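Local coordinates for protein glutamate racemase (Francisella tularensis subsp. tularensis, PDB 3OUT) that is a two-domain alpha/beta protein of the Asp/Glu/hydantoin racemase family, with D-glutamic acid bound in a pocket, at residues 233-245 / 253-265. Sequence-based numbering, arbitrary orientation.
Sequences EYRFYVTDIPLKF and LQTEMQHLEIVSL
Phe236 and selenomethionine Met257 pack where edge strand 259-262 and its neighbour 234-238 in a parallel sheet pair, connected by helix 245-253 in a beta-alpha-beta unit. Met257 CG stands over the centre of the Phe236 ring, 3.8 Å from its centroid and 7° off the normal, a CH-pi contact. Beyond CG the chain bends at chi3 (-70°) and carries the methyl to the next ring: Met257 CE lies 3.5 Å from Phe245 CE2. SE makes oblique Met-aromatic contacts with both phenylalanines. Leu253 CD2 comes obliquely to Phe236 CZ, while Leu260 CD1 touches both Phe236 CB and, at the ring edge, Phe245 CE2. Farther along, the side chains of Ile241 and Leu260 meet tip to tip, CD1 to CG 3.9 Å.

Between the two faces, the backbones alternate donors and acceptors: Phe236 N to His259 O (2.9 Å), Glu261 N to Phe236 O, Val238 N to Glu261 O and Val263 N to Val238 O (2.9 Å), the parallel ladder.

The other face is more polar. Tyr237 and Glu261 run side by side, ring and carboxylate planes 73° apart, with Glu261 CB at the ring edge and Val263 CG1 3.5 Å from Tyr237 CD1. One water joins Tyr237 OH to Glu261 OE2; Arg235 NH1 donates to the same hydroxyl. Glu261 OE1 accepts from Leu243 N of a second subunit, and OE2 from Arg51 N of a third, whose side chain also forms a cation-pi contact with Tyr237.

The chemistry thus differs by face: apolar packing seats helix 245-253 on one, whereas on the other the buried carboxylate of Glu261 is satisfied by water and neighbouring subunits, which probably favours its ionised form.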
ATOM      1  N   GLU B 233      19.444  17.088  13.591  1.00 17.61           N
ATOM      2  CA  GLU B 233      19.242  16.153  12.541  1.00 17.96           C
ATOM      3  C   GLU B 233      17.854  16.401  11.965  1.00 15.76           C
ATOM      4  O   GLU B 233      16.859  16.289  12.685  1.00 14.85           O
ATOM      5  CB  GLU B 233      19.335  14.721  13.077  1.00 18.86           C
ATOM      6  CG  GLU B 233      20.791  14.235  13.355  1.00 25.81           C
ATOM      7  CD  GLU B 233      21.733  14.438  12.148  1.00 32.13           C
ATOM      8  OE1 GLU B 233      21.507  13.781  11.101  1.00 37.19           O
ATOM      9  OE2 GLU B 233      22.691  15.273  12.250  1.00 39.07           O
ATOM     10  N   TYR B 234      17.833  16.715  10.679  1.00 14.92           N
ATOM     11  CA  TYR B 234      16.583  16.849   9.922  1.00 13.67           C
ATOM     12  C   TYR B 234      16.470  15.726   8.907  1.00 12.98           C
ATOM     13  O   TYR B 234      17.247  15.692   7.923  1.00 14.02           O
ATOM     14  CB  TYR B 234      16.529  18.174   9.216  1.00 13.26           C
ATOM     15  CG  TYR B 234      16.738  19.359  10.145  1.00 14.03           C
ATOM     16  CD1 TYR B 234      15.818  19.654  11.128  1.00 13.46           C
ATOM     17  CD2 TYR B 234      17.882  20.125  10.063  1.00 14.71           C
ATOM     18  CE1 TYR B 234      16.006  20.722  12.005  1.00 15.76           C
ATOM     19  CE2 TYR B 234      18.081  21.192  10.921  1.00 15.08           C
ATOM     20  CZ  TYR B 234      17.128  21.505  11.874  1.00 14.37           C
ATOM     21  OH  TYR B 234      17.356  22.565  12.760  1.00 14.39           O
ATOM     22  N   ARG B 235      15.494  14.825   9.098  1.00 10.89           N
ATOM     23  CA  ARG B 235      15.380  13.621   8.235  1.00  9.87           C
ATOM     24  C   ARG B 235      14.065  13.730   7.498  1.00  8.99           C
ATOM     25  O   ARG B 235      13.060  14.041   8.108  1.00  8.43           O
ATOM     26  CB  ARG B 235      15.400  12.325   9.043  1.00 10.26           C
ATOM     27  CG  ARG B 235      16.754  11.945   9.593  1.00 11.74           C
ATOM     28  CD  ARG B 235      16.743  10.611  10.313  1.00 13.99           C
ATOM     29  NE  ARG B 235      16.299  10.729  11.717  1.00 18.74           N
ATOM     30  CZ  ARG B 235      15.817   9.746  12.499  1.00 21.68           C
ATOM     31  NH1 ARG B 235      15.663   8.508  12.049  1.00 21.39           N
ATOM     32  NH2 ARG B 235      15.504  10.012  13.784  1.00 22.76           N
ATOM     33  N   PHE B 236      14.094  13.502   6.194  1.00  7.21           N
ATOM     34  CA  PHE B 236      12.907  13.603   5.353  1.00  6.96           C
ATOM     35  C   PHE B 236      12.667  12.201   4.850  1.00  8.01           C
ATOM     36  O   PHE B 236      13.418  11.705   3.994  1.00  9.03           O
ATOM     37  CB  PHE B 236      13.082  14.605   4.218  1.00  5.81           C
ATOM     38  CG  PHE B 236      13.370  16.024   4.735  1.00  6.12           C
ATOM     39  CD1 PHE B 236      14.657  16.404   5.047  1.00  9.63           C
ATOM     40  CD2 PHE B 236      12.332  16.922   4.959  1.00  7.72           C
ATOM     41  CE1 PHE B 236      14.904  17.662   5.578  1.00  7.94           C
ATOM     42  CE2 PHE B 236      12.598  18.184   5.458  1.00  9.04           C
ATOM     43  CZ  PHE B 236      13.845  18.547   5.752  1.00  8.28           C
ATOM     44  N   TYR B 237      11.666  11.549   5.424  1.00  7.36           N
ATOM     45  CA  TYR B 237      11.303  10.189   5.036  1.00  6.85           C
ATOM     46  C   TYR B 237      10.077  10.226   4.156  1.00  7.60           C
ATOM     47  O   TYR B 237       9.059  10.813   4.526  1.00  8.00           O
ATOM     48  CB  TYR B 237      11.000   9.376   6.275  1.00  6.74           C
ATOM     49  CG  TYR B 237      12.205   8.920   7.070  1.00  7.03           C
ATOM     50  CD1 TYR B 237      13.321   8.344   6.447  1.00 12.28           C
ATOM     51  CD2 TYR B 237      12.178   8.976   8.449  1.00  8.12           C
ATOM     52  CE1 TYR B 237      14.406   7.856   7.220  1.00 10.93           C
ATOM     53  CE2 TYR B 237      13.214   8.510   9.226  1.00 11.70           C
ATOM     54  CZ  TYR B 237      14.342   7.955   8.614  1.00 12.39           C
ATOM     55  OH  TYR B 237      15.376   7.434   9.400  1.00 13.99           O
ATOM     56  N   VAL B 238      10.180   9.647   2.950  1.00  6.10           N
ATOM     57  CA  VAL B 238       9.106   9.712   1.999  1.00  5.84           C
ATOM     58  C   VAL B 238       8.889   8.352   1.335  1.00  6.89           C
ATOM     59  O   VAL B 238       9.845   7.566   1.172  1.00  6.50           O
ATOM     60  CB  VAL B 238       9.365  10.833   0.931  1.00  7.06           C
ATOM     61  CG1 VAL B 238       9.379  12.202   1.616  1.00  6.56           C
ATOM     62  CG2 VAL B 238      10.709  10.616   0.198  1.00  6.55           C
ATOM     63  N   THR B 239       7.643   8.094   0.920  1.00  6.09           N
ATOM     64  CA  THR B 239       7.325   6.819   0.270  1.00  7.37           C
ATOM     65  C   THR B 239       7.480   6.843  -1.258  1.00  6.95           C
ATOM     66  O   THR B 239       7.329   5.820  -1.894  1.00  7.36           O
ATOM     67  CB  THR B 239       5.893   6.363   0.624  1.00  6.71           C
ATOM     68  OG1 THR B 239       4.989   7.404   0.286  1.00  6.66           O
ATOM     69  CG2 THR B 239       5.790   6.058   2.132  1.00  6.65           C
ATOM     70  N   ASP B 240       7.801   8.003  -1.818  1.00  6.58           N
ATOM     71  CA  ASP B 240       8.221   8.067  -3.241  1.00  6.90           C
ATOM     72  C   ASP B 240       9.084   9.286  -3.452  1.00  7.35           C
ATOM     73  O   ASP B 240       8.985  10.272  -2.698  1.00  7.41           O
ATOM     74  CB  ASP B 240       7.007   8.166  -4.147  1.00  6.79           C
ATOM     75  CG  ASP B 240       7.343   7.862  -5.594  1.00  8.63           C
ATOM     76  OD1 ASP B 240       8.343   7.115  -5.787  1.00  9.34           O
ATOM     77  OD2 ASP B 240       6.661   8.397  -6.508  1.00  8.76           O
ATOM     78  N   ILE B 241       9.938   9.213  -4.481  1.00  7.39           N
ATOM     79  CA  ILE B 241      10.744  10.360  -4.887  1.00  7.87           C
ATOM     80  C   ILE B 241      10.594  10.468  -6.398  1.00  8.33           C
ATOM     81  O   ILE B 241      11.433   9.966  -7.160  1.00  8.92           O
ATOM     82  CB  ILE B 241      12.234  10.285  -4.399  1.00  7.16           C
ATOM     83  CG1 ILE B 241      12.241  10.167  -2.873  1.00  8.61           C
ATOM     84  CG2 ILE B 241      13.010  11.496  -4.918  1.00  7.55           C
ATOM     85  CD1 ILE B 241      13.594   9.849  -2.284  1.00  9.94           C
ATOM     86  N   PRO B 242       9.519  11.127  -6.848  1.00  8.46           N
ATOM     87  CA  PRO B 242       9.399  11.451  -8.276  1.00  9.39           C
ATOM     88  C   PRO B 242      10.264  12.648  -8.675  1.00  8.94           C
ATOM     89  O   PRO B 242      10.743  13.407  -7.822  1.00  8.54           O
ATOM     90  CB  PRO B 242       7.921  11.780  -8.432  1.00  9.89           C
ATOM     91  CG  PRO B 242       7.568  12.370  -7.095  1.00 11.50           C
ATOM     92  CD  PRO B 242       8.377  11.647  -6.059  1.00  8.99           C
ATOM     93  N   LEU B 243      10.454  12.831  -9.969  1.00 10.12           N
ATOM     94  CA  LEU B 243      11.396  13.832 -10.439  1.00 10.16           C
ATOM     95  C   LEU B 243      11.110  15.243  -9.954  1.00 10.08           C
ATOM     96  O   LEU B 243      12.037  15.980  -9.691  1.00 10.55           O
ATOM     97  CB  LEU B 243      11.402  13.818 -11.964  1.00 10.71           C
ATOM     98  CG  LEU B 243      12.552  14.380 -12.725  1.00 14.42           C
ATOM     99  CD1 LEU B 243      13.880  13.696 -12.355  1.00 10.40           C
ATOM    100  CD2 LEU B 243      12.195  14.209 -14.221  1.00 16.46           C
ATOM    101  N   LYS B 244       9.836  15.617  -9.836  1.00 10.91           N
ATOM    102  CA  LYS B 244       9.502  16.978  -9.405  1.00 12.40           C
ATOM    103  C   LYS B 244       9.555  17.187  -7.899  1.00 10.25           C
ATOM    104  O   LYS B 244       9.383  18.324  -7.458  1.00 10.44           O
ATOM    105  CB  LYS B 244       8.168  17.462 -10.005  1.00 13.85           C
ATOM    106  CG  LYS B 244       8.357  17.996 -11.432  1.00 21.60           C
ATOM    107  CD  LYS B 244       7.262  18.997 -11.912  1.00 27.12           C
ATOM    108  CE  LYS B 244       6.087  18.259 -12.583  1.00 30.67           C
ATOM    109  NZ  LYS B 244       5.336  19.008 -13.635  1.00 24.92           N
ATOM    110  N   PHE B 245       9.823  16.150  -7.104  1.00  8.80           N
ATOM    111  CA  PHE B 245       9.689  16.281  -5.653  1.00  9.51           C
ATOM    112  C   PHE B 245      10.654  17.281  -5.004  1.00 10.05           C
ATOM    113  O   PHE B 245      10.265  18.114  -4.174  1.00  9.94           O
ATOM    114  CB  PHE B 245       9.751  14.916  -4.968  1.00  9.50           C
ATOM    115  CG  PHE B 245       9.683  15.010  -3.464  1.00 10.61           C
ATOM    116  CD1 PHE B 245       8.539  15.480  -2.848  1.00 12.56           C
ATOM    117  CD2 PHE B 245      10.776  14.713  -2.691  1.00 11.88           C
ATOM    118  CE1 PHE B 245       8.438  15.595  -1.465  1.00 10.46           C
ATOM    119  CE2 PHE B 245      10.698  14.821  -1.313  1.00 10.00           C
ATOM    120  CZ  PHE B 245       9.511  15.292  -0.693  1.00  9.03           C
ATOM    121  N   LEU B 253       9.702  24.317   1.691  1.00 10.39           N
ATOM    122  CA  LEU B 253      10.657  24.242   2.825  1.00 11.21           C
ATOM    123  C   LEU B 253      11.521  25.493   2.877  1.00 12.99           C
ATOM    124  O   LEU B 253      11.877  25.957   3.940  1.00 13.21           O
ATOM    125  CB  LEU B 253      11.558  23.011   2.696  1.00 10.69           C
ATOM    126  CG  LEU B 253      12.588  22.795   3.824  1.00 12.83           C
ATOM    127  CD1 LEU B 253      11.904  22.674   5.188  1.00 11.12           C
ATOM    128  CD2 LEU B 253      13.386  21.546   3.521  1.00 10.24           C
ATOM    129  N   GLN B 254      11.878  26.033   1.719  0.50 12.76           N
ATOM    130  CA  GLN B 254      12.708  27.257   1.641  0.50 13.75           C
ATOM    131  C   GLN B 254      14.172  27.033   2.029  0.50 14.19           C
ATOM    132  O   GLN B 254      14.923  27.990   2.307  0.50 13.88           O
ATOM    133  CB  GLN B 254      12.076  28.429   2.421  0.50 13.74           C
ATOM    134  CG  GLN B 254      10.669  28.781   1.911  0.50 14.50           C
ATOM    135  CD  GLN B 254      10.159  30.140   2.359  0.50 16.79           C
ATOM    136  OE1 GLN B 254      10.853  30.890   3.043  0.50 20.25           O
ATOM    137  NE2 GLN B 254       8.927  30.448   2.002  0.50 17.59           N
ATOM    138  N   THR B 255      14.578  25.762   2.025  0.50 14.30           N
ATOM    139  CA  THR B 255      15.950  25.357   2.253  0.50 14.63           C
ATOM    140  C   THR B 255      16.099  23.918   1.722  0.50 14.86           C
ATOM    141  O   THR B 255      15.099  23.273   1.405  0.50 13.97           O
ATOM    142  CB  THR B 255      16.327  25.456   3.750  0.50 15.31           C
ATOM    143  OG1 THR B 255      17.747  25.528   3.890  0.50 17.50           O
ATOM    144  CG2 THR B 255      15.802  24.265   4.542  0.50 14.43           C
ATOM    145  N   GLU B 256      17.330  23.421   1.620  1.00 14.99           N
ATOM    146  CA  GLU B 256      17.563  22.059   1.063  1.00 16.39           C
ATOM    147  C   GLU B 256      17.088  20.948   1.981  1.00 17.00           C
ATOM    148  O   GLU B 256      17.400  20.946   3.201  1.00 17.86           O
ATOM    149  CB  GLU B 256      19.043  21.798   0.718  1.00 16.87           C
ATOM    150  CG  GLU B 256      19.263  20.331   0.241  1.00 17.39           C
ATOM    151  CD  GLU B 256      20.670  20.008  -0.226  1.00 23.45           C
ATOM    152  OE1 GLU B 256      20.844  18.890  -0.771  1.00 22.02           O
ATOM    153  OE2 GLU B 256      21.585  20.835  -0.026  1.00 23.59           O
HETATM  154  N   MSE B 257      16.401  19.955   1.400  1.00 15.13           N
HETATM  155  CA  MSE B 257      16.115  18.679   2.072  1.00 16.85           C
HETATM  156  C   MSE B 257      17.346  17.794   1.941  1.00 18.26           C
HETATM  157  O   MSE B 257      17.375  16.858   1.141  1.00 19.00           O
HETATM  158  CB  MSE B 257      14.951  17.948   1.449  1.00 17.13           C
HETATM  159  CG  MSE B 257      13.620  18.576   1.643  1.00 17.31           C
HETATM  160 SE   MSE B 257      12.180  17.442   0.839  1.00 23.00          SE
HETATM  161  CE  MSE B 257      12.594  17.703  -1.074  1.00 21.37           C
ATOM    162  N   GLN B 258      18.298  18.044   2.811  1.00 17.84           N
ATOM    163  CA  GLN B 258      19.633  17.453   2.683  1.00 18.89           C
ATOM    164  C   GLN B 258      19.669  15.960   3.000  1.00 17.40           C
ATOM    165  O   GLN B 258      20.339  15.226   2.259  1.00 19.41           O
ATOM    166  CB  GLN B 258      20.606  18.197   3.581  1.00 19.91           C
ATOM    167  CG  GLN B 258      21.981  17.552   3.750  1.00 25.81           C
ATOM    168  CD  GLN B 258      22.872  17.704   2.557  1.00 31.65           C
ATOM    169  OE1 GLN B 258      22.553  17.244   1.432  1.00 34.24           O
ATOM    170  NE2 GLN B 258      24.013  18.372   2.775  1.00 32.59           N
ATOM    171  N   HIS B 259      18.974  15.493   4.057  1.00 13.47           N
ATOM    172  CA  HIS B 259      18.957  14.041   4.337  1.00 11.49           C
ATOM    173  C   HIS B 259      17.580  13.458   3.994  1.00  9.60           C
ATOM    174  O   HIS B 259      16.620  13.619   4.744  1.00  9.25           O
ATOM    175  CB  HIS B 259      19.368  13.744   5.765  1.00 11.93           C
ATOM    176  CG  HIS B 259      20.707  14.317   6.110  1.00 14.23           C
ATOM    177  ND1 HIS B 259      20.860  15.563   6.672  1.00 22.43           N
ATOM    178  CD2 HIS B 259      21.953  13.840   5.896  1.00 19.69           C
ATOM    179  CE1 HIS B 259      22.156  15.806   6.837  1.00 22.29           C
ATOM    180  NE2 HIS B 259      22.836  14.773   6.380  1.00 21.42           N
ATOM    181  N   LEU B 260      17.519  12.814   2.836  1.00  8.76           N
ATOM    182  CA  LEU B 260      16.277  12.329   2.211  1.00  8.41           C
ATOM    183  C   LEU B 260      16.379  10.822   2.021  1.00  8.57           C
ATOM    184  O   LEU B 260      17.395  10.335   1.524  1.00  8.46           O
ATOM    185  CB  LEU B 260      16.121  13.006   0.854  1.00  8.71           C
ATOM    186  CG  LEU B 260      14.935  12.728  -0.016  1.00 10.17           C
ATOM    187  CD1 LEU B 260      13.649  13.095   0.728  1.00 11.62           C
ATOM    188  CD2 LEU B 260      15.064  13.482  -1.331  1.00 10.11           C
ATOM    189  N   GLU B 261      15.355  10.072   2.438  1.00  8.40           N
ATOM    190  CA  GLU B 261      15.420   8.613   2.307  1.00  7.53           C
ATOM    191  C   GLU B 261      14.044   8.044   1.887  1.00  7.68           C
ATOM    192  O   GLU B 261      13.008   8.461   2.396  1.00  7.07           O
ATOM    193  CB  GLU B 261      15.924   7.927   3.579  1.00  8.84           C
ATOM    194  CG  GLU B 261      15.834   6.390   3.469  1.00  9.82           C
ATOM    195  CD  GLU B 261      16.588   5.661   4.530  1.00 15.03           C
ATOM    196  OE1 GLU B 261      17.738   6.078   4.793  1.00 21.43           O
ATOM    197  OE2 GLU B 261      16.105   4.596   5.011  1.00 10.49           O
ATOM    198  N   ILE B 262      14.064   7.139   0.898  1.00  6.59           N
ATOM    199  CA  ILE B 262      12.896   6.390   0.483  1.00  7.18           C
ATOM    200  C   ILE B 262      12.602   5.260   1.474  1.00  7.80           C
ATOM    201  O   ILE B 262      13.465   4.429   1.770  1.00  7.38           O
ATOM    202  CB  ILE B 262      13.047   5.915  -1.012  1.00  6.72           C
ATOM    203  CG1 ILE B 262      11.789   5.218  -1.519  1.00  9.94           C
ATOM    204  CG2 ILE B 262      14.245   4.996  -1.225  1.00  7.06           C
ATOM    205  CD1 ILE B 262      10.749   6.136  -1.952  1.00 14.80           C
ATOM    206  N   VAL B 263      11.384   5.264   1.991  1.00  7.72           N
ATOM    207  CA  VAL B 263      10.903   4.263   2.925  1.00  7.61           C
ATOM    208  C   VAL B 263       9.604   3.648   2.416  1.00  8.54           C
ATOM    209  O   VAL B 263       8.999   4.095   1.426  1.00  8.80           O
ATOM    210  CB  VAL B 263      10.689   4.890   4.337  1.00  8.11           C
ATOM    211  CG1 VAL B 263      12.014   5.559   4.859  1.00  8.83           C
ATOM    212  CG2 VAL B 263       9.524   5.845   4.322  1.00  9.14           C
ATOM    213  N   SER B 264       9.211   2.563   3.084  1.00  9.54           N
ATOM    214  CA  SER B 264       7.998   1.841   2.784  1.00 10.27           C
ATOM    215  C   SER B 264       7.123   1.687   3.999  1.00 10.26           C
ATOM    216  O   SER B 264       7.613   1.474   5.136  1.00  9.68           O
ATOM    217  CB  SER B 264       8.370   0.451   2.268  1.00 11.53           C
ATOM    218  OG  SER B 264       7.207  -0.266   1.908  1.00 11.05           O
ATOM    219  N   LEU B 265       5.819   1.797   3.753  1.00  8.46           N
ATOM    220  CA  LEU B 265       4.786   1.517   4.755  1.00  8.69           C
ATOM    221  C   LEU B 265       4.229   0.093   4.618  1.00 10.78           C
ATOM    222  O   LEU B 265       3.247  -0.228   5.287  1.00 11.24           O
ATOM    223  CB  LEU B 265       3.688   2.569   4.714  1.00  8.58           C
ATOM    224  CG  LEU B 265       4.138   3.970   5.161  1.00  7.57           C
ATOM    225  CD1 LEU B 265       3.023   5.022   4.877  1.00  7.36           C
ATOM    226  CD2 LEU B 265       4.576   3.991   6.621  1.00  7.35           C
TER
HETATM  227  O   HOH W   1      18.386  17.188   6.129  1.00 16.28           O
HETATM  228  O   HOH W   2      16.259   5.221   7.986  1.00 19.33           O
HETATM  229  O   HOH W   3       8.494   2.956  -1.041  1.00 22.36           O